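Local coordinates for ribosomal RNA processing protein 6 (Trypanosoma brucei brucei, PDB 4NLC) that probably trims and degrades RNA from its 3' end as an exosome-associated exoribonuclease, represented here by its catalytic core, at residues V95-H99 and D154-K160; G107-L111 and W206-I211; R129-Y133 and D161-Y165; V145-A151 and I166-T172. The protein carries 1 engineered substitution. All blocks are in the same frame, centred on the assembly; numbering follows the deposited sequence.

Overall arrangement
All four contacts lie in the 3'-5' exonuclease part of the catalytic core, whose six-stranded sheet is shared by interactions 1, 2 and 4. Interaction 1 packs helix 152-162 on strand 92-100; interaction 3, about 10 Å away between centres, ties the end of the same helix to the 3-10 segment 129-133. Interaction 2 adds a loop to the neighbouring strand 108-115, and interaction 4 pairs the two parallel strands that flank the helix in sequence. Interactions 2 and 4 are farthest apart, about 22 Å between centres. Along the chain 95-99 comes first and 206-211 last, so pieces far apart in sequence converge on one sheet, with acidic residues, probably of the active site, gathered at interaction 1.

Interaction 1. Residues V95-H99 and D154-K160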
loop_
_atom_site.group_PDB
_atom_site.type_symbol
_atom_site.label_atom_id
_atom_site.label_comp_id
_atom_site.label_asym_id
_atom_site.label_seq_id
_atom_site.Cartn_x
_atom_site.Cartn_y
_atom_site.Cartn_z
ATOM N N VAL A 95 2.314 -5.441 -12.742
ATOM C CA VAL A 95 2.339 -4.244 -11.926
ATOM C C VAL A 95 2.733 -4.575 -10.476
ATOM O O VAL A 95 2.369 -5.628 -9.938
ATOM C CB VAL A 95 0.982 -3.458 -11.990
ATOM C CG1 VAL A 95 1.094 -2.082 -11.310
ATOM C CG2 VAL A 95 0.454 -3.304 -13.428
ATOM N N ASP A 96 3.462 -3.647 -9.847
ATOM C CA ASP A 96 3.815 -3.653 -8.433
ATOM C C ASP A 96 3.933 -2.197 -7.933
ATOM O O ASP A 96 4.005 -1.257 -8.728
ATOM C CB ASP A 96 5.072 -4.491 -8.124
ATOM C CG ASP A 96 5.268 -4.825 -6.640
ATOM O OD1 ASP A 96 4.257 -4.815 -5.879
ATOM O OD2 ASP A 96 6.426 -5.107 -6.243
ATOM N N LEU A 97 3.909 -2.011 -6.622
ATOM C CA LEU A 97 3.991 -0.686 -6.026
ATOM C C LEU A 97 4.967 -0.710 -4.868
ATOM O O LEU A 97 5.080 -1.734 -4.190
ATOM C CB LEU A 97 2.605 -0.287 -5.451
ATOM C CG LEU A 97 1.362 -0.177 -6.348
ATOM C CD1 LEU A 97 0.131 0.153 -5.512
ATOM C CD2 LEU A 97 1.501 0.915 -7.362
ATOM N N GLU A 98 5.627 0.431 -4.591
ATOM C CA GLU A 98 6.419 0.608 -3.362
ATOM C C GLU A 98 5.670 1.667 -2.536
ATOM O O GLU A 98 4.973 2.526 -3.100
ATOM C CB GLU A 98 7.890 0.949 -3.611
ATOM C CG GLU A 98 8.632 -0.084 -4.452
ATOM C CD GLU A 98 8.714 -1.502 -3.913
ATOM O OE1 GLU A 98 8.559 -1.693 -2.686
ATOM O OE2 GLU A 98 8.951 -2.425 -4.723
ATOM N N HIS A 99 5.738 1.571 -1.220
ATOM C CA HIS A 99 4.914 2.400 -0.322
ATOM C C HIS A 99 5.696 2.936 0.900
ATOM O O HIS A 99 6.783 2.444 1.206
ATOM C CB HIS A 99 3.727 1.495 0.124
ATOM C CG HIS A 99 2.634 2.132 0.926
ATOM N ND1 HIS A 99 2.607 2.034 2.304
ATOM C CD2 HIS A 99 1.493 2.731 0.512
ATOM C CE1 HIS A 99 1.496 2.644 2.692
ATOM N NE2 HIS A 99 0.801 3.092 1.654
ATOM N N ASP A 154 -1.979 -3.380 -2.485
ATOM C CA ASP A 154 -1.907 -2.633 -3.739
ATOM C C ASP A 154 -3.242 -2.098 -4.179
ATOM O O ASP A 154 -3.340 -0.924 -4.556
ATOM C CB ASP A 154 -1.279 -3.485 -4.849
ATOM C CG ASP A 154 0.201 -3.730 -4.665
ATOM O OD1 ASP A 154 0.727 -3.398 -3.591
ATOM O OD2 ASP A 154 0.844 -4.186 -5.621
ATOM N N VAL A 155 -4.265 -2.957 -4.121
ATOM C CA VAL A 155 -5.643 -2.645 -4.514
ATOM C C VAL A 155 -6.124 -1.438 -3.697
ATOM O O VAL A 155 -6.741 -0.529 -4.232
ATOM C CB VAL A 155 -6.558 -3.917 -4.325
ATOM C CG1 VAL A 155 -8.047 -3.567 -4.262
ATOM C CG2 VAL A 155 -6.285 -4.953 -5.414
ATOM N N ARG A 156 -5.827 -1.452 -2.406
ATOM C CA ARG A 156 -6.204 -0.408 -1.458
ATOM C C ARG A 156 -5.414 0.885 -1.724
ATOM O O ARG A 156 -5.990 1.955 -1.811
ATOM C CB ARG A 156 -5.998 -0.932 -0.019
ATOM C CG ARG A 156 -7.147 -1.833 0.416
ATOM C CD ARG A 156 -6.812 -2.608 1.685
ATOM N NE ARG A 156 -7.496 -3.903 1.699
ATOM C CZ ARG A 156 -8.671 -4.129 2.279
ATOM N NH1 ARG A 156 -9.310 -3.148 2.907
ATOM N NH2 ARG A 156 -9.210 -5.338 2.243
ATOM N N TRP A 157 -4.108 0.776 -1.852
ATOM C CA TRP A 157 -3.190 1.885 -2.117
ATOM C C TRP A 157 -3.598 2.691 -3.332
ATOM O O TRP A 157 -3.701 3.919 -3.230
ATOM C CB TRP A 157 -1.758 1.354 -2.273
ATOM C CG TRP A 157 -1.195 0.746 -1.013
ATOM C CD1 TRP A 157 -1.674 0.898 0.260
ATOM C CD2 TRP A 157 -0.030 -0.087 -0.909
ATOM N NE1 TRP A 157 -0.870 0.220 1.152
ATOM C CE2 TRP A 157 0.157 -0.379 0.463
ATOM C CE3 TRP A 157 0.911 -0.569 -1.836
ATOM C CZ2 TRP A 157 1.235 -1.151 0.931
ATOM C CZ3 TRP A 157 1.970 -1.352 -1.375
ATOM C CH2 TRP A 157 2.128 -1.627 -0.005
ATOM N N LEU A 158 -3.884 1.990 -4.476
ATOM C CA LEU A 158 -4.286 2.596 -5.748
ATOM C C LEU A 158 -5.503 3.484 -5.562
ATOM O O LEU A 158 -5.591 4.547 -6.158
ATOM C CB LEU A 158 -4.583 1.502 -6.810
ATOM C CG LEU A 158 -3.376 0.794 -7.486
ATOM C CD1 LEU A 158 -3.854 -0.277 -8.465
ATOM C CD2 LEU A 158 -2.544 1.755 -8.256
ATOM N N GLN A 159 -6.423 3.056 -4.695
ATOM C CA GLN A 159 -7.634 3.800 -4.389
ATOM C C GLN A 159 -7.319 5.027 -3.555
ATOM O O GLN A 159 -7.616 6.142 -3.963
ATOM C CB GLN A 159 -8.683 2.907 -3.701
ATOM C CG GLN A 159 -9.130 1.736 -4.563
ATOM C CD GLN A 159 -10.094 0.834 -3.841
ATOM O OE1 GLN A 159 -10.820 1.254 -2.933
ATOM N NE2 GLN A 159 -10.165 -0.417 -4.271
ATOM N N LYS A 160 -6.728 4.818 -2.392
ATOM C CA LYS A 160 -6.356 5.873 -1.452
ATOM C C LYS A 160 -5.620 7.021 -2.127
ATOM O O LYS A 160 -5.984 8.186 -1.946
ATOM C CB LYS A 160 -5.474 5.257 -0.337
ATOM C CG LYS A 160 -4.693 6.253 0.547
ATOM C CD LYS A 160 -3.771 5.528 1.570
ATOM C CE LYS A 160 -2.529 4.819 0.986
ATOM N NZ LYS A 160 -1.849 3.958 2.004
HETATM O O HOH W 1 2.184 -6.474 -5.272
HETATM O O HOH W 2 3.312 -4.746 -3.326
#
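H99 lays its imidazole on the indole of W157 as an offset stack with the five-membered ring, planes 7° apart and centroids 3.8 Å. With CG anti to the backbone N (chi1 -173°), the H99 ring and its CB spread along the indole, CB making a CH-pi contact over the six-membered ring. K160 comes from the edge, its NZ donating to H99 NE2 at 2.8 Å close to the imidazole plane, while Q106 O takes a second bond from NZ. At the indole rim L97 CD1 lies 3.8 Å from W157 CE3 and also touches L158 CG. The other side is looser and wet: D96 OD1 stays 3.5 Å from D154 OD2, and two waters bridge D96 OD1 to the two D154 oxygens. D96 and D154, with E98 and D222 nearby, are consistent with the four acidic residues of a DEDD exonuclease site. Helix 152-162 lies against strand 92-100, with W157 reaching T109 of strand 108-115 and D154 and L158 resting on F148 of strand 145-148.

Interaction 2. Residues G107-L111 and W206-I211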
loop_
_atom_site.group_PDB
_atom_site.type_symbol
_atom_site.label_atom_id
_atom_site.label_comp_id
_atom_site.label_asym_id
_atom_site.label_seq_id
_atom_site.Cartn_x
_atom_site.Cartn_y
_atom_site.Cartn_z
ATOM N N GLY A 107 -0.373 6.665 5.159
ATOM C CA GLY A 107 0.663 6.117 4.296
ATOM C C GLY A 107 0.428 6.588 2.875
ATOM O O GLY A 107 -0.610 7.193 2.575
ATOM N N PHE A 108 1.409 6.365 1.998
ATOM C CA PHE A 108 1.267 6.764 0.603
ATOM C C PHE A 108 2.127 5.934 -0.326
ATOM O O PHE A 108 3.236 5.545 0.028
ATOM C CB PHE A 108 1.498 8.293 0.390
ATOM C CG PHE A 108 2.815 8.851 0.885
ATOM C CD1 PHE A 108 3.970 8.729 0.124
ATOM C CD2 PHE A 108 2.889 9.534 2.098
ATOM C CE1 PHE A 108 5.188 9.251 0.583
ATOM C CE2 PHE A 108 4.107 10.032 2.569
ATOM C CZ PHE A 108 5.246 9.906 1.801
ATOM N N THR A 109 1.650 5.749 -1.554
ATOM C CA THR A 109 2.412 5.045 -2.577
ATOM C C THR A 109 3.566 5.927 -3.061
ATOM O O THR A 109 3.363 7.096 -3.401
ATOM C CB THR A 109 1.499 4.611 -3.711
ATOM O OG1 THR A 109 0.377 3.945 -3.132
ATOM C CG2 THR A 109 2.213 3.679 -4.697
ATOM N N CYS A 110 4.753 5.335 -3.139
ATOM C CA CYS A 110 5.978 6.011 -3.573
ATOM C C CYS A 110 6.394 5.767 -5.025
ATOM O O CYS A 110 6.994 6.645 -5.652
ATOM C CB CYS A 110 7.111 5.638 -2.636
ATOM S SG CYS A 110 6.932 6.347 -0.993
ATOM N N LEU A 111 6.141 4.560 -5.523
ATOM C CA LEU A 111 6.607 4.123 -6.826
ATOM C C LEU A 111 5.689 3.070 -7.366
ATOM O O LEU A 111 5.081 2.327 -6.598
ATOM C CB LEU A 111 7.986 3.493 -6.604
ATOM C CG LEU A 111 9.054 3.645 -7.663
ATOM C CD1 LEU A 111 9.453 5.117 -7.860
ATOM C CD2 LEU A 111 10.271 2.783 -7.299
ATOM N N TRP A 206 11.280 4.533 0.410
ATOM C CA TRP A 206 10.944 4.749 -0.998
ATOM C C TRP A 206 10.570 6.204 -1.315
ATOM O O TRP A 206 10.295 6.524 -2.465
ATOM C CB TRP A 206 9.885 3.754 -1.457
ATOM C CG TRP A 206 10.445 2.378 -1.554
ATOM C CD1 TRP A 206 10.345 1.379 -0.627
ATOM C CD2 TRP A 206 11.288 1.875 -2.601
ATOM N NE1 TRP A 206 11.058 0.270 -1.046
ATOM C CE2 TRP A 206 11.662 0.556 -2.245
ATOM C CE3 TRP A 206 11.761 2.413 -3.815
ATOM C CZ2 TRP A 206 12.452 -0.246 -3.074
ATOM C CZ3 TRP A 206 12.590 1.634 -4.608
ATOM C CH2 TRP A 206 12.913 0.316 -4.246
ATOM N N ARG A 207 10.665 7.095 -0.320
ATOM C CA ARG A 207 10.432 8.522 -0.525
ATOM C C ARG A 207 11.689 9.194 -1.076
ATOM O O ARG A 207 11.600 10.330 -1.531
ATOM C CB ARG A 207 10.139 9.202 0.816
ATOM C CG ARG A 207 8.909 8.695 1.540
ATOM C CD ARG A 207 8.759 9.467 2.827
ATOM N NE ARG A 207 9.895 9.234 3.714
ATOM C CZ ARG A 207 10.207 10.021 4.728
ATOM N NH1 ARG A 207 9.490 11.109 4.975
ATOM N NH2 ARG A 207 11.246 9.739 5.494
ATOM N N VAL A 208 12.870 8.555 -0.952
ATOM C CA VAL A 208 14.121 9.213 -1.336
ATOM C C VAL A 208 14.232 9.422 -2.842
ATOM O O VAL A 208 13.828 8.577 -3.645
ATOM C CB VAL A 208 15.421 8.589 -0.742
ATOM C CG1 VAL A 208 15.356 8.543 0.789
ATOM C CG2 VAL A 208 15.721 7.207 -1.321
ATOM N N ARG A 209 14.734 10.599 -3.197
ATOM C CA ARG A 209 14.995 11.006 -4.568
ATOM C C ARG A 209 16.365 11.694 -4.585
ATOM O O ARG A 209 16.630 12.543 -3.735
ATOM C CB ARG A 209 13.880 11.923 -5.137
ATOM C CG ARG A 209 12.474 11.295 -5.203
ATOM C CD ARG A 209 12.388 10.122 -6.194
ATOM N NE ARG A 209 11.031 9.577 -6.260
ATOM C CZ ARG A 209 10.569 8.548 -5.558
ATOM N NH1 ARG A 209 11.358 7.904 -4.710
ATOM N NH2 ARG A 209 9.314 8.155 -5.702
ATOM N N PRO A 210 17.270 11.330 -5.513
ATOM C CA PRO A 210 17.113 10.314 -6.568
ATOM C C PRO A 210 17.054 8.908 -5.998
ATOM O O PRO A 210 17.500 8.666 -4.873
ATOM C CB PRO A 210 18.375 10.511 -7.423
ATOM C CG PRO A 210 19.398 11.057 -6.460
ATOM C CD PRO A 210 18.605 11.968 -5.571
ATOM N N ILE A 211 16.489 7.979 -6.768
ATOM C CA ILE A 211 16.472 6.591 -6.318
ATOM C C ILE A 211 17.865 6.031 -6.675
ATOM O O ILE A 211 18.297 6.225 -7.803
ATOM C CB ILE A 211 15.286 5.784 -6.906
ATOM C CG1 ILE A 211 13.951 6.428 -6.492
ATOM C CG2 ILE A 211 15.326 4.314 -6.444
ATOM C CD1 ILE A 211 12.862 6.209 -7.445
#
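C110 and W206 press together at their first side-chain carbons, CB to CB 3.6 Å, and C110 CB is closer still to W206 O, at 3.3 Å. The loop 206-211 is fastened beside them by R209, whose CB and CG begin well away from the strand. A bend at chi2 (-66°) turns the chain back, and beyond CD the NE forms a salt bridge with D124. From CZ the two terminal nitrogens divide the work. NH1 holds the loop to itself, donating to W206 O and to V208 O, each at 2.8 Å and each from above the carbonyl plane. NH2 crosses to the strand and makes a weak bond to C110 O, which sits at the guanidinium edge; it also brushes L111 CD1 at 3.7 Å. I211 CD1 lies over the rim of one guanidinium face and meets L111 CD1 tip to tip, 3.6 Å apart. The other L111 branch, CD2, lies 3.7 Å from W206 CZ3. Farther along, R207 CD packs against F108 CZ, while the R207 end pairs with D205. C110 and L111 both face E98 of strand 92-100, giving strand 108-115 a classic beta bulge in the central sheet of this RNase H-like exonuclease domain; the loop W206-I211 covers it there.

Interaction 3. Residues R129-Y133 and D161-Y165; sequences RANMY and DFGLY
R129 and D161 form a salt bridge, NH1 to OD1 2.8 Å, at the C-terminal end of helix 152-162, the helix of a beta-alpha-beta unit. The bond is nearly straight, 163° at the hydrogen. It runs close to the guanidinium plane yet meets OD1 from above the carboxylate, the two flat groups being 72° apart. The long reach comes from an R129 chain extended from CG to NE, which starts with CG anti to the backbone N (chi1 -176°). Two waters reinforce the link: one joins R129 NH2 to D161 OD1, the other donates to both backbone oxygens, R129 O and D161 O. The second carboxylate oxygen, D161 OD2, is held by T109 OG1, so both oxygens have partners, and F9 adds a cation-pi contact to R129. Next outward lies the F162 ring, with D161 CB over the centre of one face and M132 CG, nearer the rim, over the opposite one. M132 CB comes within 3.4 Å of F162 CD1. A bend at chi2 leaves SD above the same face, 5.1 Å from the F162 ring centroid, a distant Met-aromatic contact. G163 then leaves the helix with positive phi, and the chain turns so that L164 also faces the 3-10 segment, its CD1 lying 3.6 Å from M132 O.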
loop_
_atom_site.group_PDB
_atom_site.type_symbol
_atom_site.label_atom_id
_atom_site.label_comp_id
_atom_site.label_asym_id
_atom_site.label_seq_id
_atom_site.Cartn_x
_atom_site.Cartn_y
_atom_site.Cartn_z
ATOM N N ARG A 129 1.997 12.233 -8.719
ATOM C CA ARG A 129 0.875 11.876 -7.844
ATOM C C ARG A 129 -0.450 12.409 -8.343
ATOM O O ARG A 129 -1.402 11.639 -8.470
ATOM C CB ARG A 129 1.110 12.355 -6.398
ATOM C CG ARG A 129 0.003 11.930 -5.423
ATOM C CD ARG A 129 0.306 12.469 -4.040
ATOM N NE ARG A 129 -0.841 12.423 -3.134
ATOM C CZ ARG A 129 -1.190 11.351 -2.427
ATOM N NH1 ARG A 129 -0.482 10.227 -2.516
ATOM N NH2 ARG A 129 -2.240 11.393 -1.623
ATOM N N ALA A 130 -0.498 13.724 -8.645
ATOM C CA ALA A 130 -1.689 14.450 -9.095
ATOM C C ALA A 130 -2.186 14.015 -10.480
ATOM O O ALA A 130 -3.326 14.307 -10.828
ATOM C CB ALA A 130 -1.402 15.947 -9.109
ATOM N N ASN A 131 -1.337 13.315 -11.260
ATOM C CA ASN A 131 -1.636 12.913 -12.638
ATOM C C ASN A 131 -1.863 11.426 -12.839
ATOM O O ASN A 131 -2.084 10.995 -13.975
ATOM C CB ASN A 131 -0.472 13.382 -13.543
ATOM C CG ASN A 131 0.010 14.771 -13.190
ATOM O OD1 ASN A 131 1.054 14.965 -12.559
ATOM N ND2 ASN A 131 -0.801 15.753 -13.483
ATOM N N MET A 132 -1.774 10.631 -11.769
ATOM C CA MET A 132 -1.892 9.171 -11.871
ATOM C C MET A 132 -3.262 8.696 -12.403
ATOM O O MET A 132 -3.343 7.614 -12.982
ATOM C CB MET A 132 -1.532 8.495 -10.547
ATOM C CG MET A 132 -0.048 8.544 -10.220
ATOM S SD MET A 132 0.987 7.705 -11.435
ATOM C CE MET A 132 0.677 5.996 -10.982
ATOM N N TYR A 133 -4.300 9.557 -12.298
ATOM C CA TYR A 133 -5.652 9.282 -12.802
ATOM C C TYR A 133 -5.635 8.972 -14.312
ATOM O O TYR A 133 -6.525 8.275 -14.810
ATOM C CB TYR A 133 -6.600 10.449 -12.482
ATOM C CG TYR A 133 -6.311 11.726 -13.251
ATOM C CD1 TYR A 133 -6.878 11.953 -14.497
ATOM C CD2 TYR A 133 -5.533 12.736 -12.698
ATOM C CE1 TYR A 133 -6.656 13.142 -15.190
ATOM C CE2 TYR A 133 -5.310 13.935 -13.378
ATOM C CZ TYR A 133 -5.849 14.120 -14.640
ATOM O OH TYR A 133 -5.628 15.280 -15.341
ATOM N N ASP A 161 -4.584 6.688 -2.908
ATOM C CA ASP A 161 -3.692 7.684 -3.482
ATOM C C ASP A 161 -4.096 8.235 -4.813
ATOM O O ASP A 161 -3.760 9.380 -5.094
ATOM C CB ASP A 161 -2.269 7.119 -3.562
ATOM C CG ASP A 161 -1.641 6.913 -2.188
ATOM O OD1 ASP A 161 -1.560 7.893 -1.426
ATOM O OD2 ASP A 161 -1.206 5.762 -1.886
ATOM N N PHE A 162 -4.712 7.424 -5.680
ATOM C CA PHE A 162 -4.945 7.866 -7.058
ATOM C C PHE A 162 -6.343 7.661 -7.658
ATOM O O PHE A 162 -6.512 7.907 -8.854
ATOM C CB PHE A 162 -3.923 7.149 -7.980
ATOM C CG PHE A 162 -2.531 6.925 -7.426
ATOM C CD1 PHE A 162 -1.692 8.005 -7.144
ATOM C CD2 PHE A 162 -2.022 5.636 -7.285
ATOM C CE1 PHE A 162 -0.388 7.797 -6.668
ATOM C CE2 PHE A 162 -0.720 5.429 -6.810
ATOM C CZ PHE A 162 0.091 6.509 -6.512
ATOM N N GLY A 163 -7.288 7.129 -6.887
ATOM C CA GLY A 163 -8.609 6.783 -7.412
ATOM C C GLY A 163 -8.513 5.797 -8.574
ATOM O O GLY A 163 -9.300 5.883 -9.524
ATOM N N LEU A 164 -7.537 4.838 -8.499
ATOM C CA LEU A 164 -7.315 3.789 -9.502
ATOM C C LEU A 164 -7.899 2.437 -9.075
ATOM O O LEU A 164 -7.749 2.013 -7.924
ATOM C CB LEU A 164 -5.823 3.672 -9.917
ATOM C CG LEU A 164 -5.250 4.867 -10.689
ATOM C CD1 LEU A 164 -3.741 4.740 -10.903
ATOM C CD2 LEU A 164 -5.933 5.029 -12.017
ATOM N N TYR A 165 -8.574 1.765 -10.031
ATOM C CA TYR A 165 -9.294 0.506 -9.878
ATOM C C TYR A 165 -8.969 -0.471 -11.019
ATOM O O TYR A 165 -8.890 -0.072 -12.192
ATOM C CB TYR A 165 -10.804 0.777 -9.821
ATOM C CG TYR A 165 -11.200 1.716 -8.701
ATOM C CD1 TYR A 165 -11.205 3.101 -8.889
ATOM C CD2 TYR A 165 -11.568 1.225 -7.454
ATOM C CE1 TYR A 165 -11.555 3.969 -7.859
ATOM C CE2 TYR A 165 -11.963 2.080 -6.429
ATOM C CZ TYR A 165 -11.913 3.453 -6.623
ATOM O OH TYR A 165 -12.280 4.288 -5.605
HETATM O O HOH W 3 -3.756 11.564 -6.891
HETATM O O HOH W 4 -2.676 9.429 0.502
#

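Interaction 4. Residues V145-A151 and I166-T172; sequences VKVFHGA and IVNLFDT
The two parallel strands of a beta-alpha-beta unit pair here, K146, V147 and F148 beside L169, F170 and D171, linked by helix 152-162. The backbone ladder runs from K146 N to N168 O, F170 N to K146 O, F148 N to F170 O and T172 N to F148 O, at 2.9 to 3.1 Å. On the sheet side carrying K146 and F148, F148 CD1 lies 3.4 Å from L169 CD1, and I166 CD1 touches F148 CE1. K146, bent at chi2 and chi3, curls along I166, and its NZ bonds V167 O at 2.8 Å, as well as I144 O and V138 O. Past the strand, H149 ND1 and T172 OG1 are hydrogen-bonded at 2.8 Å, and H149 NE2 bonds to H183 O. D171 grips the turn: OD1 takes G150 N and OD2 takes A151 N at 2.9 Å, both from above the carboxylate plane. OD1 also N-caps helix 172-178 through S173 N, so this buried carboxylate joins turn and helix, its charge probably eased by backbone N-H groups.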
loop_
_atom_site.group_PDB
_atom_site.type_symbol
_atom_site.label_atom_id
_atom_site.label_comp_id
_atom_site.label_asym_id
_atom_site.label_seq_id
_atom_site.Cartn_x
_atom_site.Cartn_y
_atom_site.Cartn_z
ATOM N N VAL A 145 -5.000 -7.700 -19.179
ATOM C CA VAL A 145 -4.888 -8.331 -17.852
ATOM C C VAL A 145 -3.790 -7.601 -17.063
ATOM O O VAL A 145 -2.677 -7.414 -17.582
ATOM C CB VAL A 145 -4.650 -9.864 -17.932
ATOM C CG1 VAL A 145 -4.284 -10.450 -16.558
ATOM C CG2 VAL A 145 -5.876 -10.568 -18.491
ATOM N N LYS A 146 -4.096 -7.190 -15.810
ATOM C CA LYS A 146 -3.110 -6.567 -14.913
ATOM C C LYS A 146 -2.694 -7.636 -13.920
ATOM O O LYS A 146 -3.490 -8.060 -13.084
ATOM C CB LYS A 146 -3.686 -5.358 -14.162
ATOM C CG LYS A 146 -3.685 -4.005 -14.925
ATOM C CD LYS A 146 -4.594 -3.946 -16.153
ATOM C CE LYS A 146 -6.065 -4.074 -15.798
ATOM N NZ LYS A 146 -6.963 -3.785 -16.952
ATOM N N VAL A 147 -1.470 -8.105 -14.056
ATOM C CA VAL A 147 -0.872 -9.126 -13.206
ATOM C C VAL A 147 -0.152 -8.457 -12.004
ATOM O O VAL A 147 0.780 -7.662 -12.179
ATOM C CB VAL A 147 0.112 -10.030 -14.010
ATOM C CG1 VAL A 147 0.644 -11.189 -13.151
ATOM C CG2 VAL A 147 -0.519 -10.555 -15.289
ATOM N N PHE A 148 -0.557 -8.813 -10.798
ATOM C CA PHE A 148 0.118 -8.361 -9.582
ATOM C C PHE A 148 0.486 -9.606 -8.794
ATOM O O PHE A 148 -0.178 -10.629 -8.939
ATOM C CB PHE A 148 -0.848 -7.529 -8.728
ATOM C CG PHE A 148 -1.102 -6.096 -9.118
ATOM C CD1 PHE A 148 -1.943 -5.787 -10.187
ATOM C CD2 PHE A 148 -0.581 -5.053 -8.363
ATOM C CE1 PHE A 148 -2.270 -4.445 -10.488
ATOM C CE2 PHE A 148 -0.905 -3.719 -8.659
ATOM C CZ PHE A 148 -1.765 -3.428 -9.707
ATOM N N HIS A 149 1.458 -9.511 -7.899
ATOM C CA HIS A 149 1.794 -10.642 -7.030
ATOM C C HIS A 149 1.463 -10.273 -5.568
ATOM O O HIS A 149 2.207 -9.528 -4.949
ATOM C CB HIS A 149 3.267 -11.059 -7.175
ATOM C CG HIS A 149 3.547 -12.370 -6.510
ATOM N ND1 HIS A 149 3.570 -13.546 -7.226
ATOM C CD2 HIS A 149 3.718 -12.654 -5.200
ATOM C CE1 HIS A 149 3.781 -14.500 -6.338
ATOM N NE2 HIS A 149 3.872 -14.011 -5.109
ATOM N N GLY A 150 0.350 -10.790 -5.045
ATOM C CA GLY A 150 -0.077 -10.492 -3.685
ATOM C C GLY A 150 -0.525 -9.055 -3.607
ATOM O O GLY A 150 0.182 -8.206 -3.035
ATOM N N ALA A 151 -1.690 -8.787 -4.233
ATOM C CA ALA A 151 -2.263 -7.455 -4.459
ATOM C C ALA A 151 -3.179 -6.872 -3.360
ATOM O O ALA A 151 -3.735 -5.805 -3.584
ATOM C CB ALA A 151 -3.022 -7.475 -5.780
ATOM N N ILE A 166 -8.813 -1.765 -10.653
ATOM C CA ILE A 166 -8.382 -2.818 -11.562
ATOM C C ILE A 166 -9.528 -3.681 -12.103
ATOM O O ILE A 166 -10.185 -4.402 -11.362
ATOM C CB ILE A 166 -7.260 -3.682 -10.918
ATOM C CG1 ILE A 166 -6.245 -2.809 -10.150
ATOM C CG2 ILE A 166 -6.543 -4.490 -11.995
ATOM C CD1 ILE A 166 -5.618 -3.514 -8.878
ATOM N N VAL A 167 -9.744 -3.595 -13.416
ATOM C CA VAL A 167 -10.701 -4.399 -14.152
ATOM C C VAL A 167 -9.828 -5.513 -14.770
ATOM O O VAL A 167 -8.901 -5.233 -15.526
ATOM C CB VAL A 167 -11.469 -3.562 -15.220
ATOM C CG1 VAL A 167 -12.297 -4.458 -16.140
ATOM C CG2 VAL A 167 -12.358 -2.506 -14.560
ATOM N N ASN A 168 -10.090 -6.752 -14.382
ATOM C CA ASN A 168 -9.359 -7.951 -14.789
ATOM C C ASN A 168 -7.957 -8.029 -14.177
ATOM O O ASN A 168 -6.920 -8.081 -14.855
ATOM C CB ASN A 168 -9.355 -8.183 -16.293
ATOM C CG ASN A 168 -10.592 -8.924 -16.720
ATOM O OD1 ASN A 168 -11.182 -9.715 -15.961
ATOM N ND2 ASN A 168 -11.027 -8.677 -17.930
ATOM N N LEU A 169 -7.976 -8.095 -12.853
ATOM C CA LEU A 169 -6.815 -8.323 -12.050
ATOM C C LEU A 169 -6.538 -9.821 -12.083
ATOM O O LEU A 169 -7.473 -10.635 -12.064
ATOM C CB LEU A 169 -7.100 -7.898 -10.572
ATOM C CG LEU A 169 -6.053 -8.312 -9.498
ATOM C CD1 LEU A 169 -4.770 -7.542 -9.660
ATOM C CD2 LEU A 169 -6.594 -8.112 -8.090
ATOM N N PHE A 170 -5.254 -10.178 -12.159
ATOM C CA PHE A 170 -4.811 -11.554 -11.974
ATOM C C PHE A 170 -3.721 -11.503 -10.904
ATOM O O PHE A 170 -2.723 -10.807 -11.071
ATOM C CB PHE A 170 -4.352 -12.267 -13.256
ATOM C CG PHE A 170 -4.110 -13.747 -13.026
ATOM C CD1 PHE A 170 -2.885 -14.206 -12.548
ATOM C CD2 PHE A 170 -5.110 -14.685 -13.282
ATOM C CE1 PHE A 170 -2.658 -15.574 -12.360
ATOM C CE2 PHE A 170 -4.875 -16.050 -13.105
ATOM C CZ PHE A 170 -3.657 -16.483 -12.623
ATOM N N ASP A 171 -3.946 -12.199 -9.788
ATOM C CA ASP A 171 -3.010 -12.216 -8.674
ATOM C C ASP A 171 -2.258 -13.552 -8.663
ATOM O O ASP A 171 -2.856 -14.597 -8.400
ATOM C CB ASP A 171 -3.751 -11.947 -7.352
ATOM C CG ASP A 171 -2.846 -11.711 -6.143
ATOM O OD1 ASP A 171 -1.775 -12.365 -6.054
ATOM O OD2 ASP A 171 -3.246 -10.954 -5.252
ATOM N N THR A 172 -0.951 -13.507 -8.966
ATOM C CA THR A 172 -0.098 -14.697 -9.053
ATOM C C THR A 172 0.123 -15.378 -7.676
ATOM O O THR A 172 0.426 -16.575 -7.628
ATOM C CB THR A 172 1.225 -14.398 -9.790
ATOM O OG1 THR A 172 1.787 -13.194 -9.293
ATOM C CG2 THR A 172 1.041 -14.288 -11.283
#